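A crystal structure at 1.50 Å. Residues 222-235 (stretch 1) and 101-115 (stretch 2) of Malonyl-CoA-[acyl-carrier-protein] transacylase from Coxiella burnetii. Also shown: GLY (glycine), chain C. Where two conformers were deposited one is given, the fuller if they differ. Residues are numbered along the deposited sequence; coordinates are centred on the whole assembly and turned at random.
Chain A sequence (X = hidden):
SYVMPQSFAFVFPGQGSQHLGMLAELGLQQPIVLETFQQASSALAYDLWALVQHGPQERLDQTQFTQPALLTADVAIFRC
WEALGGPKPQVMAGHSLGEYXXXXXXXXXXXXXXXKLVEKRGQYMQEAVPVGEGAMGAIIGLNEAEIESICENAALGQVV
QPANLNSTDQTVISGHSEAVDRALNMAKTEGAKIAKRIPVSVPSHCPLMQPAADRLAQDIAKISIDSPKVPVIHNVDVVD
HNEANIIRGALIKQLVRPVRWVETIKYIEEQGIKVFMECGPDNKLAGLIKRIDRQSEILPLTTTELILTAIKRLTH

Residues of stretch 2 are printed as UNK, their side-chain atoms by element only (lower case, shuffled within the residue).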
# COMPACT_ATOMS: atom_id res chain seq x y z
N LYS A 222 -10.51 0.97 19.20
CA LYS A 222 -9.80 0.87 20.47
C LYS A 222 -8.40 1.42 20.40
O LYS A 222 -7.75 1.59 21.42
CB LYS A 222 -9.72 -0.59 20.91
CG LYS A 222 -11.05 -1.23 21.26
CD LYS A 222 -10.88 -2.70 21.58
CE LYS A 222 -12.20 -3.44 21.59
NZ LYS A 222 -12.92 -3.27 22.89
N ILE A 223 -7.91 1.69 19.20
CA ILE A 223 -6.53 2.14 19.02
C ILE A 223 -6.50 3.67 19.07
O ILE A 223 -7.36 4.33 18.54
CB ILE A 223 -5.92 1.60 17.69
CG1 ILE A 223 -4.43 1.99 17.57
CG2 ILE A 223 -6.64 2.13 16.49
CD1 ILE A 223 -3.69 1.31 16.39
N SER A 224 -5.50 4.21 19.74
CA SER A 224 -5.36 5.64 19.85
C SER A 224 -4.84 6.21 18.56
O SER A 224 -3.91 5.69 17.99
CB SER A 224 -4.37 5.96 20.96
OG SER A 224 -4.86 5.50 22.19
N ILE A 225 -5.45 7.28 18.11
CA ILE A 225 -5.04 7.93 16.89
C ILE A 225 -4.81 9.39 17.18
O ILE A 225 -5.70 10.06 17.68
CB ILE A 225 -6.07 7.78 15.78
CG1 ILE A 225 -6.35 6.30 15.55
CG2 ILE A 225 -5.58 8.49 14.54
CD1 ILE A 225 -7.43 5.99 14.51
N ASP A 226 -3.62 9.87 16.86
CA ASP A 226 -3.27 11.26 16.97
C ASP A 226 -3.40 11.95 15.62
O ASP A 226 -3.47 11.28 14.58
CB ASP A 226 -1.85 11.40 17.49
CG ASP A 226 -1.72 11.03 18.95
OD1 ASP A 226 -2.74 10.98 19.66
OD2 ASP A 226 -0.57 10.83 19.40
N SER A 227 -3.41 13.27 15.59
CA SER A 227 -3.52 13.94 14.31
C SER A 227 -2.18 13.75 13.59
O SER A 227 -1.14 13.92 14.21
CB SER A 227 -3.86 15.43 14.43
OG SER A 227 -5.23 15.61 14.71
N PRO A 228 -2.22 13.40 12.30
CA PRO A 228 -0.98 13.26 11.58
C PRO A 228 -0.23 14.57 11.54
O PRO A 228 -0.83 15.63 11.39
CB PRO A 228 -1.44 12.84 10.16
CG PRO A 228 -2.78 12.24 10.36
CD PRO A 228 -3.37 13.08 11.44
N LYS A 229 1.09 14.49 11.62
CA LYS A 229 1.96 15.66 11.59
C LYS A 229 2.46 15.99 10.19
O LYS A 229 3.08 17.04 9.96
CB LYS A 229 3.13 15.40 12.53
CG LYS A 229 2.69 15.28 13.97
CD LYS A 229 3.87 15.31 14.90
CE LYS A 229 3.45 15.14 16.35
NZ LYS A 229 2.23 15.94 16.71
N VAL A 230 2.22 15.10 9.24
CA VAL A 230 2.45 15.30 7.83
C VAL A 230 1.15 14.82 7.20
O VAL A 230 0.59 13.82 7.65
CB VAL A 230 3.61 14.40 7.32
CG1 VAL A 230 3.73 14.45 5.80
CG2 VAL A 230 4.95 14.77 8.01
N PRO A 231 0.65 15.53 6.20
CA PRO A 231 -0.60 15.12 5.59
C PRO A 231 -0.47 13.76 4.94
O PRO A 231 0.50 13.51 4.24
CB PRO A 231 -0.87 16.18 4.53
CG PRO A 231 0.09 17.21 4.73
CD PRO A 231 1.16 16.80 5.65
N VAL A 232 -1.44 12.90 5.21
CA VAL A 232 -1.52 11.59 4.61
C VAL A 232 -2.77 11.57 3.74
O VAL A 232 -3.88 11.78 4.24
CB VAL A 232 -1.61 10.50 5.67
CG1 VAL A 232 -1.89 9.17 5.01
CG2 VAL A 232 -0.34 10.48 6.52
N ILE A 233 -2.60 11.37 2.45
CA ILE A 233 -3.71 11.36 1.53
C ILE A 233 -4.29 9.95 1.51
O ILE A 233 -3.63 9.02 1.07
CB ILE A 233 -3.28 11.75 0.11
CG1 ILE A 233 -2.59 13.10 0.09
CG2 ILE A 233 -4.48 11.72 -0.85
CD1 ILE A 233 -3.32 14.15 0.70
N HIS A 234 -5.52 9.82 1.96
CA HIS A 234 -6.16 8.51 2.04
C HIS A 234 -6.63 7.98 0.70
O HIS A 234 -7.09 8.71 -0.15
CB HIS A 234 -7.34 8.58 2.98
CG HIS A 234 -6.93 8.76 4.40
ND1 HIS A 234 -6.65 7.69 5.22
CD2 HIS A 234 -6.69 9.88 5.12
CE1 HIS A 234 -6.28 8.15 6.41
NE2 HIS A 234 -6.30 9.48 6.37
N ASN A 235 -6.54 6.67 0.58
CA ASN A 235 -6.88 5.96 -0.63
C ASN A 235 -8.32 6.10 -1.02
O ASN A 235 -8.64 6.04 -2.20
CB ASN A 235 -6.64 4.47 -0.44
CG ASN A 235 -5.19 4.08 -0.38
OD1 ASN A 235 -4.25 4.84 -0.74
ND2 ASN A 235 -5.00 2.85 0.02
N UNK A 101 1.40 2.41 7.12
CA UNK A 101 2.76 2.86 7.28
C UNK A 101 2.83 4.36 7.26
O UNK A 101 3.52 4.96 8.06
c UNK A 101 3.66 2.26 6.21
N UNK A 102 2.10 4.99 6.34
CA UNK A 102 2.08 6.45 6.25
C UNK A 102 1.59 7.04 7.57
O UNK A 102 2.15 7.99 8.10
c UNK A 102 1.23 6.89 5.11
N UNK A 103 0.55 6.45 8.14
CA UNK A 103 0.02 6.95 9.38
C UNK A 103 0.94 6.76 10.56
O UNK A 103 1.00 7.61 11.44
c UNK A 103 -1.34 6.34 9.67
c UNK A 103 -2.46 6.83 8.78
c UNK A 103 -2.81 8.31 9.08
c UNK A 103 -3.65 5.92 8.93
N UNK A 104 1.69 5.68 10.58
CA UNK A 104 2.71 5.51 11.60
C UNK A 104 3.80 6.56 11.44
O UNK A 104 4.20 7.23 12.40
c UNK A 104 3.32 4.09 11.58
c UNK A 104 4.56 4.05 12.48
c UNK A 104 2.30 3.08 12.03
N UNK A 105 4.26 6.75 10.23
CA UNK A 105 5.36 7.67 10.00
C UNK A 105 4.96 9.13 10.15
O UNK A 105 5.77 9.96 10.53
s UNK A 105 6.71 5.75 8.57
c UNK A 105 5.96 7.39 8.64
N UNK A 106 3.67 9.42 9.96
CA UNK A 106 3.12 10.77 10.17
C UNK A 106 2.84 11.04 11.65
O UNK A 106 2.41 12.13 12.02
c UNK A 106 1.80 10.93 9.39
N UNK A 107 3.00 10.04 12.50
CA UNK A 107 2.78 10.18 13.92
C UNK A 107 1.35 9.98 14.39
O UNK A 107 1.04 10.28 15.53
N UNK A 108 0.49 9.43 13.55
CA UNK A 108 -0.91 9.27 13.91
C UNK A 108 -1.13 7.99 14.70
O UNK A 108 -1.99 7.93 15.55
c UNK A 108 -1.77 9.27 12.68
N UNK A 109 -0.37 6.94 14.39
CA UNK A 109 -0.52 5.61 14.99
C UNK A 109 0.80 5.18 15.58
O UNK A 109 1.86 5.37 14.96
c UNK A 109 -0.88 4.53 13.97
c UNK A 109 -2.15 4.63 13.17
c UNK A 109 -2.24 3.46 12.19
c UNK A 109 -3.35 4.67 14.13
N UNK A 110 0.75 4.57 16.75
CA UNK A 110 1.93 4.00 17.38
C UNK A 110 2.32 2.77 16.59
O UNK A 110 1.48 1.94 16.28
c UNK A 110 2.63 2.85 21.04
c UNK A 110 3.89 2.28 21.66
c UNK A 110 2.85 3.06 19.54
n UNK A 110 4.06 2.69 23.08
c UNK A 110 1.64 3.59 18.83
N UNK A 111 3.60 2.64 16.27
CA UNK A 111 4.07 1.54 15.44
C UNK A 111 3.62 0.17 15.94
O UNK A 111 3.07 -0.60 15.17
c UNK A 111 5.74 0.15 13.33
c UNK A 111 7.69 -1.37 14.45
c UNK A 111 7.23 -1.66 13.22
c UNK A 111 5.60 1.60 15.31
c UNK A 111 6.26 -0.89 12.66
c UNK A 111 7.16 -0.31 15.15
c UNK A 111 6.18 0.46 14.59
N UNK A 112 3.88 -0.16 17.20
CA UNK A 112 3.62 -1.53 17.66
C UNK A 112 2.10 -1.79 17.68
O UNK A 112 1.66 -2.89 17.40
o UNK A 112 5.84 -0.60 21.09
c UNK A 112 4.25 -1.75 19.03
c UNK A 112 6.45 -0.83 20.01
o UNK A 112 7.57 -0.31 19.74
c UNK A 112 5.78 -1.74 18.96
N UNK A 113 1.32 -0.75 17.92
CA UNK A 113 -0.13 -0.89 17.83
C UNK A 113 -0.55 -1.14 16.39
O UNK A 113 -1.41 -1.99 16.10
o UNK A 113 -1.85 2.36 20.08
o UNK A 113 -0.82 1.61 21.91
c UNK A 113 -1.12 1.54 20.68
c UNK A 113 -0.83 0.31 18.44
c UNK A 113 -0.51 0.39 19.93
N UNK A 114 0.08 -0.43 15.48
CA UNK A 114 -0.21 -0.62 14.07
C UNK A 114 0.18 -2.01 13.59
O UNK A 114 -0.50 -2.58 12.75
c UNK A 114 0.43 0.49 13.22
N UNK A 115 1.29 -2.53 14.08
CA UNK A 115 1.70 -3.88 13.72
C UNK A 115 0.61 -4.88 14.09
O UNK A 115 0.23 -5.75 13.29
c UNK A 115 4.12 -3.42 13.78
c UNK A 115 3.04 -4.25 14.38
c UNK A 115 3.34 -5.75 14.26
N GLY C . -6.81 10.23 20.16
CA GLY C . -8.28 10.35 19.91
C GLY C . -8.87 9.04 19.47
O GLY C . -8.11 8.05 19.39
OXT GLY C . -10.10 8.95 19.17
O HOH W 1 -1.72 4.14 18.03
O HOH W 2 -3.97 2.66 21.46

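Position 101 carries a single side-chain carbon, out of reach of stretch 1; it is Ala101. Position 102 also has one carbon, its CB 3.9 Å from Val232 CG1 and pointing toward stretch 1, and is Ala102. At position 103 four carbons fork at the second, which defines leucine. In Leu103, CD2 lies 4.1 Å from Pro228 CG and 4.2 Å from Val232 CG2, while CD1 meets the His234 ring obliquely, 4.3 Å from His234 CE1.

Position 104 bears one carbon carrying two more and touches nothing on stretch 1: Val104. A carbon followed by sulfur makes position 105 Cys105, likewise without contact. The lone carbon of position 106 is tightly surrounded, with its CB 3.6 Å from Val232 CG2, 3.6 Å from Val230 O and 3.8 Å from Pro228 CB; this is Ala106. Position 107 has no side-chain atoms. Its phi of 87° would jam a CB against the preceding carbonyl oxygen, and an ideal CB would also lie 3.8 Å from Lys229 CG. It is Gly107, the turning point of a Schellman motif.

One carbon at position 108, its CB 3.9 Å from Pro228 CG and 4.3 Å from Ile225 CG2, identifies Ala108. Position 109 again shows four carbons forked at the second; in Leu109, CD2 packs 3.7 Å from Ile225 CG1 and 4.1 Å from Ile223 CD1. Four carbons in a row ending in nitrogen lead away from stretch 1 at position 110, the N-cap residue Lys110. Position 111, one carbon and a six-carbon ring, is Phe111, out of reach.

Positions 112 and 113 each have three carbons, the third carrying two oxygens and no nitrogen: a carboxylate at the end of a three-carbon chain, hence Glu112, which makes no contact, and Glu113, whose OE1 lies 3.6 Å from Ile223 CG1. Position 114, with one carbon, is Ala114; position 115, one carbon carrying two, is Val115, out of reach.

The contact is held by the backbone where the first helix gives way to a turn. Lys229 N donates to Ala106 O at 2.7 Å and Asp226 N to Ala108 O at 2.9 Å, both nearly straight. Small side chains at Ala102, Ala106 and Ala108 accompany this close approach, and the two leucines extend the apolar packing. Near Glu113, water takes over: one molecule accepts from Ser224 N at 2.8 Å and donates to Glu113 OE1 at 2.5 Å, linking the stretches at their exposed margin.

Stretch 2 (101-115) AALVCAGALKFEEAV
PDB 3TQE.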